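Local coordinates for protein probable AP endonuclease (African swine fever virus, PDB 6KI3) that cleaves DNA on the 5' side of abasic sites as a zinc-dependent repair endonuclease, with proofreading 3'-5' exonuclease, 3'-phosphatase and 3'-repair diesterase activities, at residues I59-D64 and L106-E111; L119-G122 and L128-E131; R277-S282 and Q286-A291. All blocks are in the same frame, centred on the assembly; numbering follows the deposited sequence.

Contact 1 of 3, residues I59-D64 and L106-E111; sequences INIQED and LLICKE. With nucleotides of chain C.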
loop_
_atom_site.group_PDB
_atom_site.type_symbol
_atom_site.label_atom_id
_atom_site.label_comp_id
_atom_site.label_asym_id
_atom_site.label_seq_id
_atom_site.Cartn_x
_atom_site.Cartn_y
_atom_site.Cartn_z
ATOM N N ILE A 59 6.731 -18.900 -1.912
ATOM C CA ILE A 59 5.612 -18.455 -2.731
ATOM C C ILE A 59 4.349 -19.173 -2.278
ATOM O O ILE A 59 4.340 -20.400 -2.110
ATOM C CB ILE A 59 5.897 -18.715 -4.218
ATOM C CG1 ILE A 59 7.191 -18.018 -4.646
ATOM C CG2 ILE A 59 4.727 -18.260 -5.075
ATOM C CD1 ILE A 59 7.160 -16.514 -4.483
ATOM N N ASN A 60 3.273 -18.413 -2.072
ATOM C CA ASN A 60 2.008 -18.998 -1.640
ATOM C C ASN A 60 1.105 -19.358 -2.811
ATOM O O ASN A 60 0.428 -20.392 -2.776
ATOM C CB ASN A 60 1.267 -18.036 -0.706
ATOM C CG ASN A 60 2.081 -17.653 0.511
ATOM O OD1 ASN A 60 2.100 -16.491 0.917
ATOM N ND2 ASN A 60 2.762 -18.628 1.100
ATOM N N ILE A 61 1.084 -18.525 -3.852
ATOM C CA ILE A 61 0.131 -18.701 -4.940
ATOM C C ILE A 61 0.512 -19.916 -5.778
ATOM O O ILE A 61 1.695 -20.175 -6.040
ATOM C CB ILE A 61 0.054 -17.419 -5.790
ATOM C CG1 ILE A 61 -1.067 -17.519 -6.825
ATOM C CG2 ILE A 61 1.393 -17.120 -6.451
ATOM C CD1 ILE A 61 -1.407 -16.194 -7.472
ATOM N N GLN A 62 -0.498 -20.674 -6.194
ATOM C CA GLN A 62 -0.307 -21.903 -6.950
ATOM C C GLN A 62 -0.752 -21.717 -8.401
ATOM O O GLN A 62 -1.314 -20.688 -8.779
ATOM C CB GLN A 62 -1.058 -23.063 -6.283
ATOM C CG GLN A 62 -0.939 -23.073 -4.760
ATOM C CD GLN A 62 -0.724 -24.462 -4.189
ATOM O OE1 GLN A 62 0.420 -24.889 -3.969
ATOM N NE2 GLN A 62 -1.821 -25.178 -3.947
ATOM N N GLU A 63 -0.491 -22.747 -9.215
ATOM C CA GLU A 63 -0.643 -22.624 -10.665
ATOM C C GLU A 63 -2.077 -22.286 -11.058
ATOM O O GLU A 63 -2.319 -21.308 -11.774
ATOM C CB GLU A 63 -0.187 -23.914 -11.350
ATOM N N ASP A 64 -3.042 -23.098 -10.615
ATOM C CA ASP A 64 -4.440 -22.821 -10.938
ATOM C C ASP A 64 -4.856 -21.444 -10.438
ATOM O O ASP A 64 -5.641 -20.746 -11.091
ATOM C CB ASP A 64 -5.348 -23.896 -10.343
ATOM C CG ASP A 64 -5.084 -25.271 -10.921
ATOM O OD1 ASP A 64 -4.547 -25.356 -12.045
ATOM O OD2 ASP A 64 -5.420 -26.268 -10.249
ATOM N N LEU A 106 8.329 -10.561 -8.612
ATOM C CA LEU A 106 8.125 -9.627 -9.714
ATOM C C LEU A 106 7.747 -10.358 -10.995
ATOM O O LEU A 106 6.867 -9.907 -11.739
ATOM C CB LEU A 106 9.383 -8.785 -9.927
ATOM C CG LEU A 106 9.752 -7.832 -8.788
ATOM C CD1 LEU A 106 11.111 -7.204 -9.039
ATOM C CD2 LEU A 106 8.688 -6.758 -8.624
ATOM N N LEU A 107 8.394 -11.494 -11.267
ATOM C CA LEU A 107 8.021 -12.292 -12.430
ATOM C C LEU A 107 6.610 -12.847 -12.282
ATOM O O LEU A 107 5.837 -12.863 -13.247
ATOM C CB LEU A 107 9.028 -13.425 -12.633
ATOM N N ILE A 108 6.255 -13.299 -11.077
ATOM C CA ILE A 108 4.917 -13.832 -10.838
ATOM C C ILE A 108 3.869 -12.739 -11.003
ATOM O O ILE A 108 2.769 -12.984 -11.517
ATOM C CB ILE A 108 4.846 -14.485 -9.443
ATOM C CG1 ILE A 108 5.702 -15.753 -9.401
ATOM C CG2 ILE A 108 3.408 -14.809 -9.065
ATOM C CD1 ILE A 108 5.867 -16.329 -8.012
ATOM N N CYS A 109 4.193 -11.513 -10.582
ATOM C CA CYS A 109 3.238 -10.413 -10.694
ATOM C C CYS A 109 2.850 -10.158 -12.145
ATOM O O CYS A 109 1.675 -9.923 -12.449
ATOM C CB CYS A 109 3.815 -9.146 -10.065
ATOM S SG CYS A 109 3.898 -9.178 -8.260
ATOM N N LYS A 110 3.823 -10.202 -13.060
ATOM C CA LYS A 110 3.510 -9.976 -14.467
ATOM C C LYS A 110 2.719 -11.135 -15.060
ATOM O O LYS A 110 1.913 -10.930 -15.973
ATOM C CB LYS A 110 4.792 -9.747 -15.270
ATOM C CG LYS A 110 4.542 -9.255 -16.690
ATOM C CD LYS A 110 5.305 -10.076 -17.718
ATOM C CE LYS A 110 6.785 -9.733 -17.716
ATOM N NZ LYS A 110 7.565 -10.615 -18.629
ATOM N N GLU A 111 2.930 -12.353 -14.554
ATOM C CA GLU A 111 2.196 -13.504 -15.069
ATOM C C GLU A 111 0.705 -13.392 -14.774
ATOM O O GLU A 111 -0.126 -13.826 -15.581
ATOM C CB GLU A 111 2.759 -14.796 -14.477
ATOM C CG GLU A 111 3.864 -15.433 -15.301
ATOM P P DA C 4 -1.440 -20.235 2.034
ATOM O OP1 DA C 4 -1.457 -19.995 0.576
ATOM O OP2 DA C 4 -2.714 -20.453 2.755
ATOM O "O5'" DA C 4 -0.489 -21.482 2.323
ATOM C "C5'" DA C 4 0.895 -21.382 2.027
ATOM C "C4'" DA C 4 1.689 -22.441 2.768
ATOM O "O4'" DA C 4 1.656 -22.174 4.193
ATOM C "C3'" DA C 4 1.191 -23.869 2.582
ATOM O "O3'" DA C 4 2.301 -24.733 2.420
ATOM C "C2'" DA C 4 0.422 -24.153 3.875
ATOM C "C1'" DA C 4 1.166 -23.297 4.894
ATOM N N9 DA C 4 0.318 -22.812 5.981
ATOM C C8 DA C 4 -0.910 -22.222 5.866
ATOM N N7 DA C 4 -1.441 -21.876 7.014
ATOM C C5 DA C 4 -0.495 -22.260 7.949
ATOM C C6 DA C 4 -0.457 -22.168 9.356
ATOM N N6 DA C 4 -1.443 -21.635 10.085
ATOM N N1 DA C 4 0.637 -22.647 9.984
ATOM C C2 DA C 4 1.621 -23.181 9.250
ATOM N N3 DA C 4 1.699 -23.321 7.927
ATOM C C4 DA C 4 0.598 -22.837 7.330
ATOM P P DG C 3 -2.947 -14.035 4.344
ATOM O OP1 DG C 3 -3.152 -13.420 3.014
ATOM O OP2 DG C 3 -4.104 -14.229 5.247
ATOM O "O5'" DG C 3 -2.232 -15.442 4.129
ATOM C "C5'" DG C 3 -0.909 -15.478 3.619
ATOM C "C4'" DG C 3 -0.325 -16.871 3.727
ATOM O "O4'" DG C 3 0.170 -17.095 5.075
ATOM C "C3'" DG C 3 -1.302 -18.009 3.438
ATOM O "O3'" DG C 3 -0.634 -19.013 2.699
ATOM C "C2'" DG C 3 -1.678 -18.496 4.838
ATOM C "C1'" DG C 3 -0.372 -18.293 5.583
ATOM N N9 DG C 3 -0.537 -18.147 7.025
ATOM C C8 DG C 3 -1.550 -17.489 7.680
ATOM N N7 DG C 3 -1.434 -17.519 8.978
ATOM C C5 DG C 3 -0.266 -18.239 9.199
ATOM C C6 DG C 3 0.371 -18.595 10.412
ATOM O O6 DG C 3 0.016 -18.334 11.570
ATOM N N1 DG C 3 1.534 -19.329 10.187
ATOM C C2 DG C 3 2.019 -19.675 8.948
ATOM N N2 DG C 3 3.157 -20.384 8.931
ATOM N N3 DG C 3 1.432 -19.347 7.804
ATOM C C4 DG C 3 0.298 -18.632 8.005
#
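I108 carries its half of this contact alone, meeting I59 with one branch and I61 with the other. The tight part is the meeting with I59, where the two side chains reach toward each other and touch tip to tip. CD1 of I108 lies 3.7 Å from CG2 of I59 and 3.8 Å from CD1 of I59, with CG1 of I59 only slightly farther off, so a single methyl is received by both arms of the other isoleucine. Torsions on each side explain this fit: I108 is stretched out beyond CG1 (chi2 171°), which carries CD1 far from its helix, whereas I59 is bent at chi2 (-61°), which brings its CD1 round to the same methyl as its CG2.

Contact slackens toward I61. Here CG2 of I108 and CG2 of I61 approach to 4.0 Å, and the two side chains slide past each other in opposite directions. Their CA atoms, the nearest pair across the segments, are still 9.0 Å apart, so the backbones never meet and no hydrogen bond spans the gap. The whole interface buries just 116 Å². I59 also rests on F101 and E105 of helix 96-112, while the buried I61 packs on K66 and L69 of helix 63-76.

Beyond the isoleucines the segments turn to solvent and to other partners. Q62, at the N-cap position of helix 63-76, and D64 are exposed; D64 OD2 is hydrogen-bonded to T23 OG1. Between the isoleucines, N60 brings its CB to 3.6 Å from OP1 of DA4 of chain C, placing this loop beside the DNA backbone. Such apolar packing, between the loop leading into one outer helix and the next outer helix, belongs to the helical layer of a TIM barrel of the xylose isomerase type.

Contact 2 of 3, residues L119-G122 and L128-E131; sequences LHLG and LIVE. With ZN (zinc ion), chain K.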
loop_
_atom_site.group_PDB
_atom_site.type_symbol
_atom_site.label_atom_id
_atom_site.label_comp_id
_atom_site.label_asym_id
_atom_site.label_seq_id
_atom_site.Cartn_x
_atom_site.Cartn_y
_atom_site.Cartn_z
ATOM N N LEU A 119 7.549 -2.902 -1.294
ATOM C CA LEU A 119 8.670 -3.225 -0.427
ATOM C C LEU A 119 8.819 -2.136 0.626
ATOM O O LEU A 119 8.547 -0.959 0.370
ATOM C CB LEU A 119 9.979 -3.369 -1.218
ATOM C CG LEU A 119 10.024 -4.474 -2.278
ATOM C CD1 LEU A 119 11.436 -4.645 -2.824
ATOM C CD2 LEU A 119 9.498 -5.784 -1.715
ATOM N N HIS A 120 9.251 -2.539 1.818
ATOM C CA HIS A 120 9.386 -1.620 2.939
ATOM C C HIS A 120 10.757 -0.960 2.922
ATOM O O HIS A 120 11.783 -1.645 2.867
ATOM C CB HIS A 120 9.171 -2.349 4.264
ATOM C CG HIS A 120 7.737 -2.656 4.554
ATOM N ND1 HIS A 120 7.327 -3.283 5.710
ATOM C CD2 HIS A 120 6.613 -2.418 3.837
ATOM C CE1 HIS A 120 6.014 -3.420 5.692
ATOM N NE2 HIS A 120 5.556 -2.902 4.566
ATOM N N LEU A 121 10.765 0.369 2.968
ATOM C CA LEU A 121 12.015 1.101 3.090
ATOM C C LEU A 121 12.652 0.827 4.446
ATOM O O LEU A 121 11.962 0.692 5.459
ATOM C CB LEU A 121 11.777 2.600 2.919
ATOM C CG LEU A 121 11.466 3.099 1.510
ATOM C CD1 LEU A 121 11.062 4.562 1.546
ATOM C CD2 LEU A 121 12.669 2.895 0.604
ATOM N N GLY A 122 13.978 0.735 4.456
ATOM C CA GLY A 122 14.701 0.561 5.695
ATOM C C GLY A 122 15.090 1.884 6.323
ATOM O O GLY A 122 15.023 2.943 5.703
ATOM N N LEU A 128 22.558 3.289 0.394
ATOM C CA LEU A 128 22.383 1.853 0.576
ATOM C C LEU A 128 21.047 1.375 0.021
ATOM O O LEU A 128 20.932 0.217 -0.398
ATOM C CB LEU A 128 22.507 1.492 2.057
ATOM N N ILE A 129 20.034 2.246 0.009
ATOM C CA ILE A 129 18.738 1.877 -0.558
ATOM C C ILE A 129 18.867 1.634 -2.056
ATOM O O ILE A 129 18.474 0.579 -2.569
ATOM C CB ILE A 129 17.689 2.964 -0.259
ATOM C CG1 ILE A 129 17.370 3.015 1.236
ATOM C CG2 ILE A 129 16.424 2.713 -1.066
ATOM C CD1 ILE A 129 16.433 1.919 1.696
ATOM N N VAL A 130 19.418 2.612 -2.779
ATOM C CA VAL A 130 19.550 2.485 -4.227
ATOM C C VAL A 130 20.521 1.365 -4.591
ATOM O O VAL A 130 20.396 0.750 -5.657
ATOM C CB VAL A 130 19.978 3.834 -4.838
ATOM C CG1 VAL A 130 20.009 3.756 -6.360
ATOM C CG2 VAL A 130 19.040 4.941 -4.384
ATOM N N GLU A 131 21.492 1.073 -3.721
ATOM C CA GLU A 131 22.408 -0.034 -3.982
ATOM C C GLU A 131 21.664 -1.361 -4.037
ATOM O O GLU A 131 21.783 -2.115 -5.010
ATOM C CB GLU A 131 23.499 -0.077 -2.915
ATOM C CG GLU A 131 24.384 -1.306 -2.999
ATOM C CD GLU A 131 25.461 -1.329 -1.929
ATOM O OE1 GLU A 131 26.377 -0.483 -1.981
ATOM O OE2 GLU A 131 25.393 -2.180 -1.017
HETATM ZN ZN ZN K . 3.497 -2.497 4.165
#
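L121 and I129 cross at about a right angle, and this crossing is the heart of a small, buried contact in which no hydrogen bond takes part. The I129 side chain starts out toward the segment 119-122. L121 does not aim at the helix from its CB, but with CG anti to its own carbonyl carbon (chi1 -73°) its CD2 branch swings across to it. That one methyl lies 4.0 Å from CD1 of I129 and 4.1 Å from CG2 of I129, and so bears against both arms of the isoleucine.

A bend in I129 at chi2 (-78°) folds CD1 back, allowing the same methyl to serve a second neighbour: CD1 is 3.9 Å from the backbone N of G122. At this point the helix packs directly against the main chain, G122 having no side chain to intervene. L167 of helix 161-174 touches both L121 and I129 and so extends the apolar cluster, which L146 and P149 continue around L121 and W91 around I129.

H120, one residue before L121, sends its imidazole on another course, to the zinc ion. Its NE2 binds the metal at 2.1 Å, and because CD2 and CE1 of H120 are equally far from zinc, the ion lies close to the bisector of the ring angle at NE2. H83, E147 and a phosphate of the bound DNA complete the coordination, and the rings of H83 and H120 meet with their planes nearly perpendicular.

A strand end thus presents a metal ligand at one residue and hydrophobic packing at the next. The unit is the beta-alpha-beta of strand 116-120, helix 126-134 and strand 143-147 in a TIM barrel, whose metal ligands sit at the C-terminal ends of the strands, as in endonuclease IV.

Contact 3 of 3, residues R277-S282 and Q286-A291; sequences RNLGSS and QTALTA. With nucleotides of chain C.
Q286 opens the helical segment with two links to S282, one turn earlier. Its backbone N donates to S282 O at 2.9 Å, the regular bond of the first turn of helix 282-300. The side chain then doubles the link: extended beyond CG (chi2 -174°), it lies back along the helix and sets NE2 at 2.7 Å from S282 OG. The bond is nonetheless weak, for despite the short separation its N-H is bent well off line, at 126°.

Two residues on, the contact becomes apolar. A288 directs its methyl toward the loop, where CB meets CD1 of L279 at 4.0 Å. L279 also leans on Q284 and L285 of the same helix, so its isobutyl group lies over the helix surface.

L289 comes next, and its CD2 reaches CG of R277 at 3.8 Å; the two side chains cross obliquely. Only the aliphatic part of the arginine is used here. R277 bends at chi2 (-59°) and takes its guanidinium onward, where NH2 forms a salt bridge with E292 and a hydrogen bond with L224 O, while NH1 bonds N225 OD1. Q286 and T290 both also touch F36 of helix 25-39, so the helix meets a second helix on that side.

Chemically, the loop is tied to its helix by polar links at S282, by apolar packing at L279 and by both kinds at R277, whose buried charge is met by several partners. R277 directly follows E276, a zinc ligand, and precedes N278, whose ND2 makes a weak 3.4 Å hydrogen bond to O3' of the abasic-site analogue 3DR1 of chain C. A firmly held R277 is consistent with a well-ordered chain between the metal site and the DNA.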
loop_
_atom_site.group_PDB
_atom_site.type_symbol
_atom_site.label_atom_id
_atom_site.label_comp_id
_atom_site.label_asym_id
_atom_site.label_seq_id
_atom_site.Cartn_x
_atom_site.Cartn_y
_atom_site.Cartn_z
ATOM N N ARG A 277 -6.805 -3.233 6.971
ATOM C CA ARG A 277 -7.421 -3.530 8.227
ATOM C C ARG A 277 -7.301 -4.961 8.600
ATOM O O ARG A 277 -7.566 -5.799 7.828
ATOM C CB ARG A 277 -8.895 -3.234 8.205
ATOM C CG ARG A 277 -9.281 -1.806 8.097
ATOM C CD ARG A 277 -8.796 -0.904 9.184
ATOM N NE ARG A 277 -8.835 0.374 8.558
ATOM C CZ ARG A 277 -7.840 0.899 7.892
ATOM N NH1 ARG A 277 -6.682 0.327 7.855
ATOM N NH2 ARG A 277 -8.002 2.029 7.310
ATOM N N ASN A 278 -6.909 -5.201 9.812
ATOM C CA ASN A 278 -6.831 -6.504 10.330
ATOM C C ASN A 278 -7.789 -6.573 11.497
ATOM O O ASN A 278 -7.726 -5.763 12.374
ATOM C CB ASN A 278 -5.457 -6.718 10.924
ATOM C CG ASN A 278 -4.407 -7.092 9.920
ATOM O OD1 ASN A 278 -4.650 -7.163 8.728
ATOM N ND2 ASN A 278 -3.207 -7.342 10.418
ATOM N N LEU A 279 -8.704 -7.526 11.476
ATOM C CA LEU A 279 -9.567 -7.838 12.602
ATOM C C LEU A 279 -9.578 -9.351 12.785
ATOM O O LEU A 279 -9.174 -10.109 11.898
ATOM C CB LEU A 279 -10.986 -7.271 12.396
ATOM C CG LEU A 279 -11.084 -5.749 12.604
ATOM C CD1 LEU A 279 -12.517 -5.243 12.707
ATOM C CD2 LEU A 279 -10.318 -5.325 13.850
ATOM N N GLY A 280 -10.029 -9.785 13.965
ATOM C CA GLY A 280 -9.888 -11.179 14.350
ATOM C C GLY A 280 -10.724 -12.150 13.543
ATOM O O GLY A 280 -10.422 -13.348 13.535
ATOM N N SER A 281 -11.743 -11.661 12.841
ATOM C CA SER A 281 -12.746 -12.529 12.237
ATOM C C SER A 281 -13.453 -11.764 11.123
ATOM O O SER A 281 -13.324 -10.542 11.007
ATOM C CB SER A 281 -13.749 -13.034 13.281
ATOM O OG SER A 281 -14.714 -12.041 13.580
ATOM N N SER A 282 -14.225 -12.500 10.317
ATOM C CA SER A 282 -14.797 -11.920 9.107
ATOM C C SER A 282 -15.782 -10.795 9.425
ATOM O O SER A 282 -15.733 -9.725 8.811
ATOM C CB SER A 282 -15.472 -13.011 8.278
ATOM O OG SER A 282 -16.476 -12.468 7.442
ATOM N N GLN A 286 -15.786 -6.834 8.274
ATOM C CA GLN A 286 -16.763 -6.316 7.325
ATOM C C GLN A 286 -17.525 -5.130 7.904
ATOM O O GLN A 286 -17.800 -4.160 7.189
ATOM C CB GLN A 286 -17.716 -7.431 6.897
ATOM C CG GLN A 286 -17.027 -8.533 6.107
ATOM C CD GLN A 286 -17.994 -9.562 5.559
ATOM O OE1 GLN A 286 -19.055 -9.220 5.039
ATOM N NE2 GLN A 286 -17.629 -10.834 5.670
ATOM N N THR A 287 -17.860 -5.178 9.196
ATOM C CA THR A 287 -18.523 -4.036 9.819
ATOM C C THR A 287 -17.630 -2.802 9.793
ATOM O O THR A 287 -18.107 -1.685 9.555
ATOM C CB THR A 287 -18.924 -4.373 11.257
ATOM O OG1 THR A 287 -19.695 -5.581 11.273
ATOM C CG2 THR A 287 -19.753 -3.244 11.856
ATOM N N ALA A 288 -16.328 -2.985 10.022
ATOM C CA ALA A 288 -15.410 -1.851 10.023
ATOM C C ALA A 288 -15.265 -1.251 8.630
ATOM O O ALA A 288 -15.266 -0.024 8.473
ATOM C CB ALA A 288 -14.048 -2.279 10.568
ATOM N N LEU A 289 -15.144 -2.098 7.604
ATOM C CA LEU A 289 -14.936 -1.592 6.251
ATOM C C LEU A 289 -16.194 -0.945 5.688
ATOM O O LEU A 289 -16.100 0.035 4.940
ATOM C CB LEU A 289 -14.458 -2.718 5.336
ATOM C CG LEU A 289 -13.127 -3.359 5.726
ATOM C CD1 LEU A 289 -12.942 -4.673 4.994
ATOM C CD2 LEU A 289 -11.973 -2.417 5.435
ATOM N N THR A 290 -17.373 -1.469 6.032
ATOM C CA THR A 290 -18.613 -0.830 5.602
ATOM C C THR A 290 -18.704 0.598 6.121
ATOM O O THR A 290 -19.176 1.496 5.414
ATOM C CB THR A 290 -19.816 -1.642 6.074
ATOM O OG1 THR A 290 -19.698 -1.902 7.478
ATOM C CG2 THR A 290 -19.877 -2.950 5.335
ATOM N N ALA A 291 -18.255 0.827 7.355
ATOM C CA ALA A 291 -18.237 2.183 7.891
ATOM C C ALA A 291 -17.225 3.052 7.156
ATOM O O ALA A 291 -17.497 4.223 6.865
ATOM C CB ALA A 291 -17.932 2.150 9.389
ATOM P P DC C 2 -0.362 -8.379 8.694
ATOM O OP1 DC C 2 -1.203 -8.590 9.893
ATOM O OP2 DC C 2 0.969 -7.743 8.822
ATOM O "O5'" DC C 2 -0.155 -9.781 7.958
ATOM C "C5'" DC C 2 -1.262 -10.644 7.751
ATOM C "C4'" DC C 2 -0.887 -11.769 6.807
ATOM O "O4'" DC C 2 0.126 -12.606 7.425
ATOM C "C3'" DC C 2 -2.026 -12.704 6.427
ATOM O "O3'" DC C 2 -1.823 -13.169 5.100
ATOM C "C2'" DC C 2 -1.890 -13.828 7.453
ATOM C "C1'" DC C 2 -0.378 -13.912 7.630
ATOM N N1 DC C 2 0.041 -14.361 8.988
ATOM C C2 DC C 2 1.161 -15.189 9.131
ATOM O O2 DC C 2 1.783 -15.541 8.121
ATOM N N3 DC C 2 1.531 -15.582 10.374
ATOM C C4 DC C 2 0.834 -15.180 11.437
ATOM N N4 DC C 2 1.238 -15.594 12.644
ATOM C C5 DC C 2 -0.308 -14.335 11.313
ATOM C C6 DC C 2 -0.664 -13.953 10.082
ATOM O "O5'" 3DR C 1 0.776 -3.298 6.923
ATOM P P 3DR C 1 2.085 -2.368 7.017
ATOM O OP1 3DR C 1 3.060 -3.020 6.068
ATOM O OP2 3DR C 1 1.583 -1.017 6.573
ATOM O OP3 3DR C 1 2.497 -2.447 8.467
ATOM C "C2'" 3DR C 1 -1.465 -6.775 5.391
ATOM C "C5'" 3DR C 1 0.879 -4.718 6.863
ATOM C "C4'" 3DR C 1 -0.513 -5.304 7.051
ATOM O "O4'" 3DR C 1 -1.442 -4.566 6.256
ATOM C "C1'" 3DR C 1 -2.187 -5.435 5.401
ATOM C "C3'" 3DR C 1 -0.586 -6.760 6.624
ATOM O "O3'" 3DR C 1 -1.228 -7.515 7.653
#

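All three contacts belong to one TIM barrel, and they follow one another along the chain without interleaving. Contact 1 lies in the outer layer, and its helix 96-112 runs on in sequence to strand 116-120, where contact 2 begins; their centres are about 23 Å apart. Contact 3 comes much later, between the loop after strand 272-275 and the helix 282-300 that follows it. Its centre is about 32 Å from that of contact 2, on the opposite side of the chain's centre, and about 27 Å from that of contact 1. None touches another. The parallel strands and the DNA connect them: contacts 2 and 3 frame the zinc-bearing end of the barrel, while contact 1 borders nucleotides farther along chain C.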